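Side-chain contacts in 3-dehydroquinate dehydratase (Geobacillus kaustophilus, PDB 2YR1), which probably catalyses the cis-dehydration of 3-dehydroquinate to 3-dehydroshikimate, the third step of the chorismate pathway to aromatic amino acids: residues A[206-209]-A[215-218]; A[150-155]-A[185-190]. All coordinates share one frame; numbering follows the deposited sequence.

Contact 1: A[206-209]-A[215-218]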
ATOM      1  N   MET A 206      -6.615  -3.928 -10.273  1.00 12.45           N
ATOM      2  CA  MET A 206      -6.952  -4.269  -8.898  1.00 18.64           C
ATOM      3  C   MET A 206      -6.802  -5.760  -8.618  1.00 19.40           C
ATOM      4  O   MET A 206      -6.917  -6.600  -9.520  1.00 19.66           O
ATOM      5  CB  MET A 206      -8.397  -3.848  -8.544  1.00 15.69           C
ATOM      6  CG  MET A 206      -9.481  -4.443  -9.439  1.00 23.90           C
ATOM      7  SD  MET A 206      -9.766  -3.437 -10.922  1.00 29.42           S
ATOM      8  CE  MET A 206     -10.937  -2.217 -10.323  1.00 23.87           C
ATOM      9  N   ALA A 207      -6.489  -6.067  -7.367  1.00 19.60           N
ATOM     10  CA  ALA A 207      -6.429  -7.445  -6.884  1.00 15.84           C
ATOM     11  C   ALA A 207      -7.679  -7.368  -6.000  1.00 18.85           C
ATOM     12  O   ALA A 207      -7.827  -6.431  -5.198  1.00 16.85           O
ATOM     13  CB  ALA A 207      -5.182  -7.688  -6.027  1.00 10.14           C
ATOM     14  N   MET A 208      -8.591  -8.315  -6.172  1.00 21.58           N
ATOM     15  CA  MET A 208      -9.841  -8.330  -5.414  1.00 16.51           C
ATOM     16  C   MET A 208      -9.638  -8.996  -4.067  1.00 20.21           C
ATOM     17  O   MET A 208      -8.526  -9.388  -3.745  1.00 16.77           O
ATOM     18  CB  MET A 208     -10.890  -9.077  -6.228  1.00 17.87           C
ATOM     19  CG  MET A 208     -11.090  -8.458  -7.610  1.00 19.00           C
ATOM     20  SD  MET A 208     -12.287  -9.353  -8.599  1.00 25.62           S
ATOM     21  CE  MET A 208     -11.219 -10.676  -9.261  1.00 17.50           C
ATOM     22  N   GLY A 209     -10.715  -9.124  -3.284  1.00 23.24           N
ATOM     23  CA  GLY A 209     -10.614  -9.759  -1.980  1.00 19.15           C
ATOM     24  C   GLY A 209      -9.888  -8.955  -0.905  1.00 20.72           C
ATOM     25  O   GLY A 209      -9.389  -7.846  -1.157  1.00 16.34           O
ATOM     26  N   THR A 215      -4.324  -2.734  -2.912  1.00 13.98           N
ATOM     27  CA  THR A 215      -4.298  -2.292  -4.296  1.00 13.83           C
ATOM     28  C   THR A 215      -5.356  -1.248  -4.639  1.00 14.78           C
ATOM     29  O   THR A 215      -5.164  -0.437  -5.554  1.00 15.04           O
ATOM     30  CB  THR A 215      -4.395  -3.493  -5.241  1.00 15.18           C
ATOM     31  OG1 THR A 215      -3.758  -3.160  -6.468  1.00 37.04           O
ATOM     32  CG2 THR A 215      -5.830  -3.865  -5.521  1.00  5.38           C
ATOM     33  N   ARG A 216      -6.459  -1.248  -3.900  1.00 13.24           N
ATOM     34  CA  ARG A 216      -7.525  -0.283  -4.126  1.00 17.45           C
ATOM     35  C   ARG A 216      -7.175   1.062  -3.487  1.00 16.28           C
ATOM     36  O   ARG A 216      -7.704   2.105  -3.867  1.00 21.17           O
ATOM     37  CB  ARG A 216      -8.854  -0.812  -3.532  1.00 15.01           C
ATOM     38  CG  ARG A 216      -9.285  -2.157  -4.088  1.00 14.43           C
ATOM     39  CD  ARG A 216     -10.664  -2.572  -3.554  1.00 22.91           C
ATOM     40  NE  ARG A 216     -11.163  -3.818  -4.127  1.00 14.12           N
ATOM     41  CZ  ARG A 216     -11.654  -3.945  -5.358  1.00 27.45           C
ATOM     42  NH1 ARG A 216     -11.714  -2.900  -6.169  1.00 26.85           N
ATOM     43  NH2 ARG A 216     -12.110  -5.119  -5.779  1.00 26.36           N
ATOM     44  N   LEU A 217      -6.265   1.043  -2.522  1.00 16.68           N
ATOM     45  CA  LEU A 217      -5.890   2.266  -1.829  1.00 19.71           C
ATOM     46  C   LEU A 217      -4.561   2.845  -2.305  1.00 19.39           C
ATOM     47  O   LEU A 217      -4.316   4.036  -2.136  1.00 23.08           O
ATOM     48  CB  LEU A 217      -5.798   2.001  -0.318  1.00 18.37           C
ATOM     49  CG  LEU A 217      -7.016   1.437   0.433  1.00 18.43           C
ATOM     50  CD1 LEU A 217      -6.609   1.021   1.828  1.00 18.43           C
ATOM     51  CD2 LEU A 217      -8.134   2.477   0.490  1.00 12.74           C
ATOM     52  N   ALA A 218      -3.708   2.003  -2.892  1.00 19.11           N
ATOM     53  CA  ALA A 218      -2.387   2.450  -3.325  1.00 16.98           C
ATOM     54  C   ALA A 218      -2.016   2.127  -4.764  1.00 15.14           C
ATOM     55  O   ALA A 218      -0.913   2.425  -5.196  1.00 15.84           O
ATOM     56  CB  ALA A 218      -1.327   1.863  -2.390  1.00 18.86           C
TER
HETATM   57  O   HOH W   1      -9.544  -5.862  -3.105  1.00 16.81           O

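Contact 2: A[150-155]-A[185-190]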
ATOM      1  N   ASP A 150     -10.412 -16.603 -10.690  1.00 20.82           N
ATOM      2  CA  ASP A 150      -9.910 -17.829 -10.098  1.00 24.68           C
ATOM      3  C   ASP A 150      -8.449 -17.814  -9.662  1.00 25.69           C
ATOM      4  O   ASP A 150      -7.948 -18.798  -9.113  1.00 22.71           O
ATOM      5  CB  ASP A 150     -10.151 -19.006 -11.063  1.00 23.68           C
ATOM      6  CG  ASP A 150     -11.621 -19.191 -11.394  1.00 27.17           C
ATOM      7  OD1 ASP A 150     -12.452 -19.006 -10.488  1.00 24.36           O
ATOM      8  OD2 ASP A 150     -11.956 -19.522 -12.550  1.00 23.66           O
ATOM      9  N   GLY A 151      -7.760 -16.705  -9.901  1.00 22.73           N
ATOM     10  CA  GLY A 151      -6.370 -16.635  -9.515  1.00 20.78           C
ATOM     11  C   GLY A 151      -5.707 -15.422 -10.113  1.00 20.18           C
ATOM     12  O   GLY A 151      -6.377 -14.552 -10.654  1.00 19.05           O
ATOM     13  N   THR A 152      -4.383 -15.386 -10.024  1.00 21.14           N
ATOM     14  CA  THR A 152      -3.594 -14.279 -10.538  1.00 20.57           C
ATOM     15  C   THR A 152      -2.575 -14.809 -11.551  1.00 22.08           C
ATOM     16  O   THR A 152      -1.605 -15.480 -11.189  1.00 20.15           O
ATOM     17  CB  THR A 152      -2.872 -13.576  -9.378  1.00 16.76           C
ATOM     18  OG1 THR A 152      -3.852 -13.069  -8.468  1.00 16.11           O
ATOM     19  CG2 THR A 152      -1.982 -12.433  -9.889  1.00 17.30           C
ATOM     20  N   PRO A 153      -2.803 -14.540 -12.846  1.00 22.35           N
ATOM     21  CA  PRO A 153      -1.854 -15.019 -13.861  1.00 25.17           C
ATOM     22  C   PRO A 153      -0.482 -14.372 -13.731  1.00 26.58           C
ATOM     23  O   PRO A 153      -0.289 -13.445 -12.940  1.00 23.50           O
ATOM     24  CB  PRO A 153      -2.544 -14.686 -15.188  1.00 23.58           C
ATOM     25  CG  PRO A 153      -3.546 -13.661 -14.849  1.00 23.39           C
ATOM     26  CD  PRO A 153      -4.016 -13.983 -13.460  1.00 22.02           C
ATOM     27  N   ARG A 154       0.484 -14.862 -14.499  1.00 27.38           N
ATOM     28  CA  ARG A 154       1.819 -14.296 -14.413  1.00 29.67           C
ATOM     29  C   ARG A 154       1.858 -12.856 -14.914  1.00 25.72           C
ATOM     30  O   ARG A 154       1.038 -12.453 -15.734  1.00 27.04           O
ATOM     31  CB  ARG A 154       2.808 -15.149 -15.197  1.00 36.17           C
ATOM     32  CG  ARG A 154       4.247 -14.760 -14.933  1.00 46.45           C
ATOM     33  CD  ARG A 154       5.209 -15.783 -15.505  1.00 51.06           C
ATOM     34  NE  ARG A 154       6.476 -15.781 -14.778  1.00 51.33           N
ATOM     35  CZ  ARG A 154       7.382 -16.755 -14.846  1.00 52.21           C
ATOM     36  NH1 ARG A 154       7.166 -17.820 -15.617  1.00 45.41           N
ATOM     37  NH2 ARG A 154       8.497 -16.670 -14.130  1.00 51.14           N
ATOM     38  N   LYS A 155       2.813 -12.089 -14.401  1.00 20.14           N
ATOM     39  CA  LYS A 155       2.991 -10.695 -14.785  1.00 24.51           C
ATOM     40  C   LYS A 155       2.995 -10.531 -16.311  1.00 20.60           C
ATOM     41  O   LYS A 155       2.413  -9.592 -16.832  1.00 20.39           O
ATOM     42  CB  LYS A 155       4.303 -10.156 -14.217  1.00 26.74           C
ATOM     43  CG  LYS A 155       4.679  -8.799 -14.759  1.00 34.95           C
ATOM     44  CD  LYS A 155       6.177  -8.546 -14.665  1.00 35.94           C
ATOM     45  CE  LYS A 155       6.974  -9.370 -15.690  1.00 38.79           C
ATOM     46  NZ  LYS A 155       6.547  -9.191 -17.115  1.00 23.49           N
ATOM     47  N   VAL A 185      -0.413 -10.236  -4.986  1.00 10.72           N
ATOM     48  CA  VAL A 185      -0.747  -8.817  -4.922  1.00 13.58           C
ATOM     49  C   VAL A 185       0.388  -7.989  -5.521  1.00 16.21           C
ATOM     50  O   VAL A 185       0.145  -7.066  -6.284  1.00 19.60           O
ATOM     51  CB  VAL A 185      -1.024  -8.375  -3.459  1.00 15.25           C
ATOM     52  CG1 VAL A 185      -1.305  -6.903  -3.402  1.00 19.65           C
ATOM     53  CG2 VAL A 185      -2.226  -9.153  -2.907  1.00 16.97           C
ATOM     54  N   LEU A 186       1.629  -8.346  -5.205  1.00 17.41           N
ATOM     55  CA  LEU A 186       2.784  -7.626  -5.737  1.00 14.41           C
ATOM     56  C   LEU A 186       2.887  -7.875  -7.264  1.00 18.02           C
ATOM     57  O   LEU A 186       3.265  -6.987  -8.000  1.00 12.73           O
ATOM     58  CB  LEU A 186       4.055  -8.079  -5.001  1.00 20.70           C
ATOM     59  CG  LEU A 186       4.099  -7.720  -3.498  1.00 25.31           C
ATOM     60  CD1 LEU A 186       5.428  -8.161  -2.909  1.00 26.22           C
ATOM     61  CD2 LEU A 186       3.919  -6.205  -3.300  1.00 21.40           C
ATOM     62  N   VAL A 187       2.557  -9.084  -7.730  1.00 14.29           N
ATOM     63  CA  VAL A 187       2.563  -9.360  -9.175  1.00 16.97           C
ATOM     64  C   VAL A 187       1.612  -8.354  -9.891  1.00 19.83           C
ATOM     65  O   VAL A 187       1.960  -7.742 -10.919  1.00 15.95           O
ATOM     66  CB  VAL A 187       2.081 -10.802  -9.458  1.00 15.59           C
ATOM     67  CG1 VAL A 187       1.730 -10.975 -10.909  1.00 15.38           C
ATOM     68  CG2 VAL A 187       3.163 -11.775  -9.049  1.00 26.18           C
ATOM     69  N   LEU A 188       0.415  -8.177  -9.341  1.00 19.41           N
ATOM     70  CA  LEU A 188      -0.535  -7.238  -9.934  1.00 15.41           C
ATOM     71  C   LEU A 188       0.007  -5.803  -9.967  1.00 13.24           C
ATOM     72  O   LEU A 188      -0.212  -5.068 -10.938  1.00 18.71           O
ATOM     73  CB  LEU A 188      -1.862  -7.227  -9.183  1.00 13.95           C
ATOM     74  CG  LEU A 188      -2.688  -6.103  -9.830  1.00 21.72           C
ATOM     75  CD1 LEU A 188      -3.397  -6.655 -11.045  1.00 15.08           C
ATOM     76  CD2 LEU A 188      -3.632  -5.468  -8.869  1.00 20.96           C
ATOM     77  N   LEU A 189       0.688  -5.384  -8.907  1.00 13.76           N
ATOM     78  CA  LEU A 189       1.238  -4.018  -8.885  1.00 12.11           C
ATOM     79  C   LEU A 189       2.411  -3.901  -9.863  1.00 13.35           C
ATOM     80  O   LEU A 189       2.559  -2.897 -10.566  1.00 15.77           O
ATOM     81  CB  LEU A 189       1.691  -3.648  -7.467  1.00 15.89           C
ATOM     82  CG  LEU A 189       0.581  -3.568  -6.412  1.00 16.98           C
ATOM     83  CD1 LEU A 189       1.181  -3.195  -5.059  1.00 11.66           C
ATOM     84  CD2 LEU A 189      -0.462  -2.544  -6.831  1.00 12.60           C
ATOM     85  N   GLN A 190       3.239  -4.936  -9.922  1.00 15.55           N
ATOM     86  CA  GLN A 190       4.389  -4.926 -10.835  1.00 15.82           C
ATOM     87  C   GLN A 190       3.902  -4.811 -12.273  1.00 10.37           C
ATOM     88  O   GLN A 190       4.467  -4.077 -13.075  1.00 15.78           O
ATOM     89  CB  GLN A 190       5.197  -6.218 -10.702  1.00 14.50           C
ATOM     90  CG  GLN A 190       5.783  -6.470  -9.334  1.00 32.06           C
ATOM     91  CD  GLN A 190       6.046  -7.952  -9.093  1.00 44.48           C
ATOM     92  OE1 GLN A 190       6.701  -8.615  -9.906  1.00 53.23           O
ATOM     93  NE2 GLN A 190       5.537  -8.479  -7.975  1.00 41.68           N
TER

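Contact 1: A[206-209]-A[215-218]
The guanidinium of Arg216 carries Ala207 O and the CB of Met206 over one face, while Met208 CG meets it obliquely, 3.9 Å from NH2. The chain of Arg216 is extended from CG to NE, long enough to carry a charged group from the helix alongside the last residues of strand 203-207. There NH2 is hydrogen-bonded to the carbonyl of Pro237, and NE gives a weak hydrogen bond to a water 2.8 Å away. That water also donates to Ala207 O and Gly209 O, tying the arginine to the turning backbone. Deeper in, with OG1 of Thr215 anti to the backbone N (chi1 -153°), CG2 takes the position between N and the carbonyl carbon and faces the strand. Packing is tight here, Thr215 CG2 lying only 2.9 Å from Ala207 N and 3.6 Å from Met206 CA. The methyl covers Ala207 N, which is buried with no polar partner in the model. With an alanine in place of Thr215, the strand backbone would probably lose this methyl cover, leaving a gap beside Ala207. Strand 203-207 running into helix 213-218 is one beta-alpha unit of the type I dehydroquinase TIM barrel, with Arg216, a predicted 3-dehydroquinate-binding residue, at its substrate site.

Contact 2: A[150-155]-A[185-190]
Val187 of helix 182-198 meets segment 150-155, a loop running into helix 155-167, through a single methyl, CG1, in a contact between neighbouring beta-alpha units of a TIM barrel: the loop follows strand 141-148, and helix 182-198 belongs to the next unit. CG1 stands anti to the backbone N (chi1 165°), which points it at the loop. There CG1 of Val187 meets the CG2 methyl of Thr152 at 4.1 Å. Backbone atoms of the segment also approach this CG1, with Pro153 O at 3.8 Å and Lys155 N also at 3.8 Å. A branched, compact valine suits a place where the loop backbone comes this near, and the contact is purely van der Waals.

Further out, the polar ends of these residues find their partners elsewhere. Thr152 turns its methyl to the helix, while its hydroxyl makes a weak hydrogen bond to Met178 O, and the backbone of Gly151 is also bonded to Met178. Asp150 O accepts a hydrogen bond from Lys180 NZ, a further tie between the loop and the segment after strand 172-177. Pro153 rests on Val177 of that strand, and its ring restricts the backbone just before Arg154, the N-cap residue of helix 155-167. Lys155, in the first turn of that helix, starts toward Val187, with Lys155 CB 4.3 Å from Val187 CG1; its flexible chain then bends away over Ala191, ending in a salt bridge from NZ to Glu194 OE1.

In the fold
Helix 182-198 and strand 203-207 follow each other in the chain, and the centres of the two contacts are about 11 Å apart. Contact 1 is buried and borders the predicted substrate site; contact 2 lies at the surface, between outer elements of the barrel. Their chemistry follows: 206-209 with 215-218 combines methyl packing with a water-linked arginine, whereas 150-155 with 185-190 meets through aliphatic groups and backbone, its lysine leaving the contact to pair with Glu194 farther along the helix. Leu188 and Leu189 of helix 182-198 join them directly, for Leu188 CD2 packs 3.2 Å from Met206 C and Leu189 CD2 lies 3.4 Å from Thr215 OG1. Both contacts also touch the second subunit.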